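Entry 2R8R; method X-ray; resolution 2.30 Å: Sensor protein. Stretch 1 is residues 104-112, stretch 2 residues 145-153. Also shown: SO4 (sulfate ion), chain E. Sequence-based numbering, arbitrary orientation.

Stretch 1 (104-112) TKRWQDIQE
Stretch 2 (145-153) RETLPDWVL

Stretch 1 opens with Thr104 (phi/psi -62/-44) and the extended Lys105 (-122/146), which occupies the N-cap position; from Arg106 to Glu112 the chain is helical, with phi/psi near -60/-40, and the helix continues beyond the stretch. Ile110 N bonds to Arg106 O at 3.0 Å, Gln111 N to Trp107 O at 2.9 Å and Glu112 N to Gln108 O at 3.1 Å. The first turn is tied by side chain as well: Lys105 N donates to Gln108 OE1 at 3.2 Å, with Gln108 at chi1 m, chi2 t. Stretch 2 is extended from Glu146 to Pro149 (-95/110, -113/164, -131/128, -65/137), then turns helical, Val152 N bonding to Pro149 O at 3.1 Å. In register, Trp107 lies nearest Val152, CA to CA 7.6 Å. The contact buries 342 Å², both sides summed.

Trp107 is its centre and has the largest covered area. Its CA-to-CB bond points toward stretch 2, and chi1 p (70°) with chi2 -105° sets the indole among four apolar side chains. Val152 (chi1 t) lays CG2 over one face, 4.1 Å from the centroid of the Trp107 six-membered ring and 25° off its normal, a CH-pi contact suited to a compact, branched residue. Leu148 (t, p) has a sideways CA-to-CB bond, yet its end comes nearer and brings CD1 to 3.6 Å from Trp107 CD1. Pro149, pucker C-gamma exo, places CD 3.6 Å from Trp107 NE1. Trp151, chi1 p (70°) and chi2 -100°, directs its edge at the Trp107 face in an offset edge-to-face pair: six-membered centroids 5.4 Å apart, planes at 81°, Trp107 CZ3 to Trp151 CH2 3.8 Å.

Polar contacts accompany this apolar cluster. Lys105 (m, m, m, t) uses its long chain to carry the ammonium to the extended backbone of stretch 2, where Lys105 NZ donates to Thr147 O at 2.9 Å. Lys105 NZ also donates to water 1 at 3.0 Å; that water makes a weak 3.5 Å hydrogen bond with Thr147 OG1, Thr147 having chi1 p. One helical turn beyond Trp107, Gln111 (m, m, chi3 -46°) packs NE2 3.9 Å from Val152 CG1. Water 2 bridges the helices, accepting from Gln111 NE2 at 2.8 Å and donating to Val152 O at 2.7 Å. Away from the contact, Arg145 NH2 bonds weakly to sulfate O4 at 3.2 Å.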

ATOM      1  N   THR A 104      -0.597 -11.354  12.390  1.00 17.75           N
ATOM      2  CA  THR A 104       0.304 -10.259  12.732  1.00 17.72           C
ATOM      3  C   THR A 104       0.346  -9.182  11.646  1.00 17.61           C
ATOM      4  O   THR A 104       0.288  -7.975  11.940  1.00 17.87           O
ATOM      5  CB  THR A 104       1.716 -10.834  12.989  1.00 17.78           C
ATOM      6  OG1 THR A 104       1.635 -11.752  14.097  1.00 18.15           O
ATOM      7  CG2 THR A 104       2.751  -9.717  13.337  1.00 18.39           C
ATOM      8  N   LYS A 105       0.414  -9.630  10.393  1.00 16.99           N
ATOM      9  CA  LYS A 105       0.715  -8.781   9.266  1.00 15.73           C
ATOM     10  C   LYS A 105      -0.394  -8.840   8.239  1.00 15.64           C
ATOM     11  O   LYS A 105      -0.997  -9.890   7.998  1.00 15.85           O
ATOM     12  CB  LYS A 105       2.024  -9.234   8.606  1.00 15.27           C
ATOM     13  CG  LYS A 105       3.291  -9.083   9.426  1.00 16.14           C
ATOM     14  CD  LYS A 105       3.681  -7.659   9.860  1.00 16.37           C
ATOM     15  CE  LYS A 105       4.196  -6.802   8.703  1.00 19.83           C
ATOM     16  NZ  LYS A 105       4.875  -5.470   9.037  1.00 18.40           N
ATOM     17  N   ARG A 106      -0.635  -7.714   7.584  1.00 16.03           N
ATOM     18  CA  ARG A 106      -1.592  -7.655   6.478  1.00 15.30           C
ATOM     19  C   ARG A 106      -1.186  -8.491   5.264  1.00 15.54           C
ATOM     20  O   ARG A 106      -2.048  -8.976   4.587  1.00 14.99           O
ATOM     21  CB  ARG A 106      -1.834  -6.224   6.082  1.00 15.47           C
ATOM     22  CG  ARG A 106      -2.849  -6.029   4.980  1.00 15.22           C
ATOM     23  CD  ARG A 106      -3.092  -4.534   4.786  1.00 14.96           C
ATOM     24  NE  ARG A 106      -3.928  -3.996   5.852  1.00 12.23           N
ATOM     25  CZ  ARG A 106      -4.211  -2.707   6.002  1.00 13.85           C
ATOM     26  NH1 ARG A 106      -3.714  -1.802   5.146  1.00 11.83           N
ATOM     27  NH2 ARG A 106      -5.008  -2.318   7.009  1.00 12.41           N
ATOM     28  N   TRP A 107       0.117  -8.677   5.009  1.00 16.15           N
ATOM     29  CA  TRP A 107       0.561  -9.574   3.952  1.00 16.08           C
ATOM     30  C   TRP A 107       0.035 -11.000   4.147  1.00 15.93           C
ATOM     31  O   TRP A 107      -0.314 -11.636   3.175  1.00 14.69           O
ATOM     32  CB  TRP A 107       2.076  -9.536   3.701  1.00 16.72           C
ATOM     33  CG  TRP A 107       3.017 -10.107   4.753  1.00 18.03           C
ATOM     34  CD1 TRP A 107       3.794  -9.392   5.614  1.00 18.31           C
ATOM     35  CD2 TRP A 107       3.334 -11.493   4.986  1.00 18.87           C
ATOM     36  NE1 TRP A 107       4.562 -10.242   6.381  1.00 19.74           N
ATOM     37  CE2 TRP A 107       4.284 -11.535   6.035  1.00 20.36           C
ATOM     38  CE3 TRP A 107       2.901 -12.701   4.420  1.00 18.94           C
ATOM     39  CZ2 TRP A 107       4.804 -12.736   6.532  1.00 18.26           C
ATOM     40  CZ3 TRP A 107       3.415 -13.892   4.914  1.00 19.34           C
ATOM     41  CH2 TRP A 107       4.349 -13.898   5.960  1.00 18.30           C
ATOM     42  N   GLN A 108      -0.085 -11.457   5.394  1.00 15.77           N
ATOM     43  CA  GLN A 108      -0.709 -12.759   5.687  1.00 15.60           C
ATOM     44  C   GLN A 108      -2.191 -12.796   5.381  1.00 14.47           C
ATOM     45  O   GLN A 108      -2.694 -13.813   4.935  1.00 14.96           O
ATOM     46  CB  GLN A 108      -0.525 -13.138   7.152  1.00 15.83           C
ATOM     47  CG  GLN A 108       0.871 -13.374   7.551  1.00 15.73           C
ATOM     48  CD  GLN A 108       1.000 -13.529   9.051  1.00 17.11           C
ATOM     49  OE1 GLN A 108       1.416 -12.600   9.714  1.00 15.92           O
ATOM     50  NE2 GLN A 108       0.595 -14.702   9.599  1.00 20.31           N
ATOM     51  N   ASP A 109      -2.900 -11.712   5.670  1.00 14.04           N
ATOM     52  CA  ASP A 109      -4.280 -11.548   5.246  1.00 14.39           C
ATOM     53  C   ASP A 109      -4.418 -11.746   3.734  1.00 14.39           C
ATOM     54  O   ASP A 109      -5.293 -12.447   3.252  1.00 14.97           O
ATOM     55  CB  ASP A 109      -4.794 -10.137   5.561  1.00 14.88           C
ATOM     56  CG  ASP A 109      -4.935  -9.834   7.071  1.00 16.62           C
ATOM     57  OD1 ASP A 109      -4.720 -10.726   7.949  1.00 16.71           O
ATOM     58  OD2 ASP A 109      -5.294  -8.668   7.349  1.00 12.79           O
ATOM     59  N   ILE A 110      -3.531 -11.088   2.996  1.00 14.74           N
ATOM     60  CA  ILE A 110      -3.443 -11.201   1.563  1.00 13.94           C
ATOM     61  C   ILE A 110      -3.143 -12.622   1.101  1.00 14.08           C
ATOM     62  O   ILE A 110      -3.772 -13.114   0.174  1.00 14.69           O
ATOM     63  CB  ILE A 110      -2.385 -10.190   0.990  1.00 13.36           C
ATOM     64  CG1 ILE A 110      -2.955  -8.764   1.082  1.00 13.34           C
ATOM     65  CG2 ILE A 110      -2.014 -10.577  -0.406  1.00 10.20           C
ATOM     66  CD1 ILE A 110      -1.963  -7.631   0.916  1.00 13.91           C
ATOM     67  N   GLN A 111      -2.194 -13.291   1.734  1.00 14.83           N
ATOM     68  CA  GLN A 111      -1.874 -14.648   1.308  1.00 15.91           C
ATOM     69  C   GLN A 111      -3.112 -15.518   1.459  1.00 14.52           C
ATOM     70  O   GLN A 111      -3.359 -16.346   0.622  1.00 14.98           O
ATOM     71  CB  GLN A 111      -0.671 -15.271   2.078  1.00 16.68           C
ATOM     72  CG  GLN A 111       0.713 -14.628   1.926  1.00 20.04           C
ATOM     73  CD  GLN A 111       1.203 -14.555   0.500  1.00 26.56           C
ATOM     74  OE1 GLN A 111       1.113 -15.528  -0.250  1.00 31.83           O
ATOM     75  NE2 GLN A 111       1.755 -13.398   0.115  1.00 31.03           N
ATOM     76  N   GLU A 112      -3.886 -15.312   2.521  1.00 14.59           N
ATOM     77  CA  GLU A 112      -5.114 -16.079   2.773  1.00 14.69           C
ATOM     78  C   GLU A 112      -6.196 -15.876   1.721  1.00 14.22           C
ATOM     79  O   GLU A 112      -6.871 -16.817   1.332  1.00 14.25           O
ATOM     80  CB  GLU A 112      -5.729 -15.770   4.154  1.00 14.26           C
ATOM     81  CG  GLU A 112      -6.715 -16.829   4.578  1.00 13.81           C
ATOM     82  CD  GLU A 112      -7.297 -16.664   5.955  1.00 15.99           C
ATOM     83  OE1 GLU A 112      -7.232 -15.556   6.526  1.00 18.87           O
ATOM     84  OE2 GLU A 112      -7.852 -17.679   6.470  1.00 17.26           O
ATOM     85  N   ARG A 145       9.641   0.693  10.870  1.00 28.24           N
ATOM     86  CA  ARG A 145       9.104  -0.274  11.818  1.00 28.57           C
ATOM     87  C   ARG A 145       8.178  -1.346  11.215  1.00 27.90           C
ATOM     88  O   ARG A 145       8.108  -2.448  11.744  1.00 27.94           O
ATOM     89  CB  ARG A 145       8.348   0.459  12.928  1.00 28.63           C
ATOM     90  CG  ARG A 145       9.261   1.265  13.816  1.00 30.38           C
ATOM     91  CD  ARG A 145       8.487   2.231  14.677  1.00 30.71           C
ATOM     92  NE  ARG A 145       9.379   3.265  15.173  1.00 33.12           N
ATOM     93  CZ  ARG A 145      10.239   3.109  16.167  1.00 32.17           C
ATOM     94  NH1 ARG A 145      10.341   1.963  16.808  1.00 32.14           N
ATOM     95  NH2 ARG A 145      11.003   4.121  16.520  1.00 34.65           N
ATOM     96  N   GLU A 146       7.437  -1.009  10.159  1.00 27.30           N
ATOM     97  CA  GLU A 146       6.609  -1.998   9.452  1.00 27.12           C
ATOM     98  C   GLU A 146       7.448  -2.503   8.265  1.00 25.44           C
ATOM     99  O   GLU A 146       7.713  -1.760   7.323  1.00 25.69           O
ATOM    100  CB  GLU A 146       5.280  -1.373   8.986  1.00 26.77           C
ATOM    101  CG  GLU A 146       4.285  -1.000  10.112  1.00 28.39           C
ATOM    102  CD  GLU A 146       2.955  -0.475   9.582  1.00 29.82           C
ATOM    103  OE1 GLU A 146       3.014   0.390   8.660  1.00 37.91           O
ATOM    104  OE2 GLU A 146       1.856  -0.894  10.068  1.00 28.65           O
ATOM    105  N   THR A 147       7.896  -3.746   8.331  1.00 23.86           N
ATOM    106  CA  THR A 147       8.689  -4.334   7.264  1.00 23.66           C
ATOM    107  C   THR A 147       7.935  -5.481   6.553  1.00 23.11           C
ATOM    108  O   THR A 147       6.931  -6.012   7.052  1.00 22.80           O
ATOM    109  CB  THR A 147      10.015  -4.906   7.777  1.00 23.48           C
ATOM    110  OG1 THR A 147       9.724  -5.918   8.740  1.00 24.60           O
ATOM    111  CG2 THR A 147      10.931  -3.823   8.392  1.00 22.63           C
ATOM    112  N   LEU A 148       8.448  -5.821   5.373  1.00 23.13           N
ATOM    113  CA  LEU A 148       7.879  -6.837   4.462  1.00 23.39           C
ATOM    114  C   LEU A 148       9.008  -7.784   4.016  1.00 23.05           C
ATOM    115  O   LEU A 148      10.068  -7.332   3.597  1.00 22.51           O
ATOM    116  CB  LEU A 148       7.245  -6.148   3.233  1.00 22.96           C
ATOM    117  CG  LEU A 148       6.578  -7.058   2.212  1.00 23.82           C
ATOM    118  CD1 LEU A 148       5.243  -7.599   2.819  1.00 20.32           C
ATOM    119  CD2 LEU A 148       6.402  -6.375   0.829  1.00 21.76           C
ATOM    120  N   PRO A 149       8.813  -9.098   4.161  1.00 23.48           N
ATOM    121  CA  PRO A 149       9.862  -9.968   3.627  1.00 23.77           C
ATOM    122  C   PRO A 149       9.926  -9.811   2.127  1.00 23.97           C
ATOM    123  O   PRO A 149       8.870  -9.725   1.448  1.00 23.49           O
ATOM    124  CB  PRO A 149       9.417 -11.387   4.041  1.00 23.66           C
ATOM    125  CG  PRO A 149       8.479 -11.183   5.170  1.00 23.22           C
ATOM    126  CD  PRO A 149       7.758  -9.878   4.820  1.00 24.27           C
ATOM    127  N   ASP A 150      11.147  -9.729   1.617  1.00 23.93           N
ATOM    128  CA  ASP A 150      11.345  -9.510   0.191  1.00 24.55           C
ATOM    129  C   ASP A 150      10.604 -10.552  -0.666  1.00 24.72           C
ATOM    130  O   ASP A 150      10.050 -10.218  -1.706  1.00 24.63           O
ATOM    131  CB  ASP A 150      12.827  -9.502  -0.130  1.00 24.56           C
ATOM    132  CG  ASP A 150      13.551  -8.344   0.525  1.00 25.43           C
ATOM    133  OD1 ASP A 150      13.360  -8.154   1.741  1.00 25.76           O
ATOM    134  OD2 ASP A 150      14.308  -7.631  -0.176  1.00 26.32           O
ATOM    135  N   TRP A 151      10.575 -11.800  -0.202  1.00 25.05           N
ATOM    136  CA  TRP A 151       9.939 -12.897  -0.943  1.00 25.61           C
ATOM    137  C   TRP A 151       8.447 -12.693  -1.192  1.00 25.69           C
ATOM    138  O   TRP A 151       7.937 -13.172  -2.187  1.00 26.61           O
ATOM    139  CB  TRP A 151      10.208 -14.264  -0.280  1.00 25.43           C
ATOM    140  CG  TRP A 151       9.501 -14.454   1.014  1.00 25.16           C
ATOM    141  CD1 TRP A 151      10.030 -14.318   2.247  1.00 24.08           C
ATOM    142  CD2 TRP A 151       8.110 -14.796   1.198  1.00 24.67           C
ATOM    143  NE1 TRP A 151       9.072 -14.568   3.200  1.00 25.21           N
ATOM    144  CE2 TRP A 151       7.884 -14.859   2.587  1.00 24.15           C
ATOM    145  CE3 TRP A 151       7.049 -15.091   0.320  1.00 24.26           C
ATOM    146  CZ2 TRP A 151       6.640 -15.194   3.130  1.00 25.61           C
ATOM    147  CZ3 TRP A 151       5.815 -15.427   0.851  1.00 24.00           C
ATOM    148  CH2 TRP A 151       5.616 -15.475   2.240  1.00 25.13           C
ATOM    149  N   VAL A 152       7.758 -11.953  -0.328  1.00 26.59           N
ATOM    150  CA  VAL A 152       6.326 -11.645  -0.531  1.00 26.15           C
ATOM    151  C   VAL A 152       6.147 -10.848  -1.826  1.00 26.99           C
ATOM    152  O   VAL A 152       5.239 -11.125  -2.659  1.00 26.19           O
ATOM    153  CB  VAL A 152       5.678 -10.903   0.665  1.00 25.63           C
ATOM    154  CG1 VAL A 152       4.280 -10.428   0.303  1.00 26.05           C
ATOM    155  CG2 VAL A 152       5.569 -11.799   1.856  1.00 24.78           C
ATOM    156  N   LEU A 153       7.041  -9.888  -2.020  1.00 27.28           N
ATOM    157  CA  LEU A 153       7.025  -9.089  -3.246  1.00 27.44           C
ATOM    158  C   LEU A 153       7.595  -9.835  -4.467  1.00 26.88           C
ATOM    159  O   LEU A 153       7.065  -9.700  -5.566  1.00 26.16           O
ATOM    160  CB  LEU A 153       7.739  -7.755  -3.002  1.00 27.68           C
ATOM    161  CG  LEU A 153       7.782  -6.788  -4.172  1.00 28.11           C
ATOM    162  CD1 LEU A 153       7.842  -5.395  -3.672  1.00 31.55           C
ATOM    163  CD2 LEU A 153       9.016  -7.096  -5.025  1.00 31.83           C
TER
HETATM  164  S   SO4 E 228      12.372   6.874  14.792  1.00 59.88           S
HETATM  165  O1  SO4 E 228      11.877   7.965  15.617  1.00 62.48           O
HETATM  166  O2  SO4 E 228      13.277   7.323  13.749  1.00 59.94           O
HETATM  167  O3  SO4 E 228      13.156   5.920  15.604  1.00 61.48           O
HETATM  168  O4  SO4 E 228      11.173   6.309  14.187  1.00 61.94           O
HETATM  169  O   HOH W   1       7.070  -6.038  10.974  1.00 41.22           O
HETATM  170  O   HOH W   2       3.407 -13.078  -2.090  1.00 35.20           O